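Local atomic coordinates of calreticulin, putative (Trypanosoma cruzi, PDB entry 5HCF), a protein that probably acts as a lectin-like chaperone, its legume-lectin-fold globular domain binding glycans and peptides of folding glycoproteins. Residues Lys234-Leu237 and Asp238-Lys242. Residues are numbered along the deposited sequence; the frame is centred on the assembly and turned at random.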
loop_
_atom_site.group_PDB
_atom_site.type_symbol
_atom_site.label_atom_id
_atom_site.label_comp_id
_atom_site.label_asym_id
_atom_site.label_seq_id
_atom_site.Cartn_x
_atom_site.Cartn_y
_atom_site.Cartn_z
ATOM N N LYS A 234 14.076 -4.813 9.255
ATOM C CA LYS A 234 14.786 -6.002 8.785
ATOM C C LYS A 234 13.894 -7.231 8.819
ATOM O O LYS A 234 13.933 -8.059 7.910
ATOM C CB LYS A 234 16.050 -6.263 9.609
ATOM C CG LYS A 234 17.232 -5.387 9.227
ATOM C CD LYS A 234 18.299 -5.387 10.311
ATOM C CE LYS A 234 19.464 -4.484 9.940
ATOM N NZ LYS A 234 20.464 -4.428 11.038
ATOM N N GLU A 235 13.105 -7.349 9.881
ATOM C CA GLU A 235 12.169 -8.456 10.028
ATOM C C GLU A 235 11.217 -8.562 8.840
ATOM O O GLU A 235 10.980 -9.648 8.306
ATOM C CB GLU A 235 11.370 -8.306 11.319
ATOM C CG GLU A 235 10.873 -9.624 11.868
ATOM C CD GLU A 235 10.199 -9.473 13.209
ATOM O OE1 GLU A 235 9.248 -8.671 13.289
ATOM O OE2 GLU A 235 10.610 -10.155 14.173
ATOM N N VAL A 236 10.676 -7.422 8.433
ATOM C CA VAL A 236 9.753 -7.367 7.312
ATOM C C VAL A 236 10.464 -7.653 5.992
ATOM O O VAL A 236 9.940 -8.377 5.144
ATOM C CB VAL A 236 9.061 -5.996 7.238
ATOM C CG1 VAL A 236 8.296 -5.851 5.934
ATOM C CG2 VAL A 236 8.146 -5.809 8.438
ATOM N N LEU A 237 11.658 -7.090 5.827
ATOM C CA LEU A 237 12.439 -7.306 4.612
ATOM C C LEU A 237 12.896 -8.759 4.514
ATOM O O LEU A 237 12.994 -9.310 3.420
ATOM C CB LEU A 237 13.642 -6.362 4.569
ATOM C CG LEU A 237 13.305 -4.875 4.419
ATOM C CD1 LEU A 237 14.552 -4.009 4.543
ATOM C CD2 LEU A 237 12.598 -4.618 3.091
ATOM N N ASP A 238 13.168 -9.378 5.660
ATOM C CA ASP A 238 13.473 -10.804 5.696
ATOM C C ASP A 238 12.276 -11.609 5.209
ATOM O O ASP A 238 12.423 -12.598 4.490
ATOM C CB ASP A 238 13.858 -11.246 7.106
ATOM C CG ASP A 238 15.254 -10.810 7.492
ATOM O OD1 ASP A 238 16.051 -10.495 6.580
ATOM O OD2 ASP A 238 15.553 -10.781 8.707
ATOM N N LEU A 239 11.088 -11.170 5.608
ATOM C CA LEU A 239 9.853 -11.843 5.233
ATOM C C LEU A 239 9.562 -11.656 3.745
ATOM O O LEU A 239 8.916 -12.499 3.121
ATOM C CB LEU A 239 8.689 -11.314 6.072
ATOM C CG LEU A 239 7.414 -12.153 6.127
ATOM C CD1 LEU A 239 7.709 -13.509 6.730
ATOM C CD2 LEU A 239 6.339 -11.437 6.925
ATOM N N VAL A 240 10.042 -10.545 3.187
ATOM C CA VAL A 240 9.873 -10.261 1.765
ATOM C C VAL A 240 10.765 -11.183 0.936
ATOM O O VAL A 240 10.376 -11.630 -0.141
ATOM C CB VAL A 240 10.194 -8.788 1.425
ATOM C CG1 VAL A 240 10.225 -8.587 -0.080
ATOM C CG2 VAL A 240 9.169 -7.861 2.051
ATOM N N GLU A 241 11.960 -11.466 1.442
ATOM C CA GLU A 241 12.844 -12.423 0.794
ATOM C C GLU A 241 12.211 -13.803 0.753
ATOM O O GLU A 241 12.294 -14.501 -0.257
ATOM C CB GLU A 241 14.193 -12.484 1.509
ATOM C CG GLU A 241 15.302 -11.744 0.786
ATOM C CD GLU A 241 15.659 -12.399 -0.538
ATOM O OE1 GLU A 241 15.634 -13.646 -0.611
ATOM O OE2 GLU A 241 15.965 -11.667 -1.505
ATOM N N LYS A 242 11.581 -14.188 1.856
ATOM C CA LYS A 242 10.939 -15.491 1.961
ATOM C C LYS A 242 9.768 -15.633 0.994
ATOM O O LYS A 242 9.661 -16.625 0.272
ATOM C CB LYS A 242 10.432 -15.723 3.384
ATOM C CG LYS A 242 9.680 -17.031 3.549
ATOM C CD LYS A 242 8.944 -17.096 4.879
ATOM C CE LYS A 242 9.886 -17.241 6.055
ATOM N NZ LYS A 242 9.135 -17.233 7.344
#
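Val240 sets its CG2 in front of the carbonyl oxygen of Val236 one turn back, 3.2 Å from Val236 O, and brings the same methyl 4.5 Å from Val236 CG1. Its CG1 stands anti to the backbone N, which leaves CG2 as the branch beside that N and turned back along the helix. The same carbonyl accepts Val240 N at 2.9 Å, with a bent N-H...O angle of 134°. Asp238 N meets Lys234 O at 2.7 Å and a straighter 154°. Because chi1 of Asp238 is -75°, its carboxylate hangs near this oxygen too, with OD2 3.3 Å from Lys234 O; both are acceptors, so the approach adds no bond and is probably mildly unfavourable. Leu237 O takes Glu241 N at 3.1 Å and, weakly and from i+3, Val240 N. Leu239 N bonds to Glu235 O. The four i to i+4 bonds mark alpha-helix within 233-243, where Asp232 OD1 accepts Glu235 N and Thr243 OG1 bonds to Leu239 O. The buried valines face the lectin-type sheet that holds strands 69-76, 223-230 and 2-6: Val236 touches Val70 and Ser72 of the first and Val228 of the second, Val240 touches Ser72, and Leu239 reaches Val228 and His5 of strand 2-6.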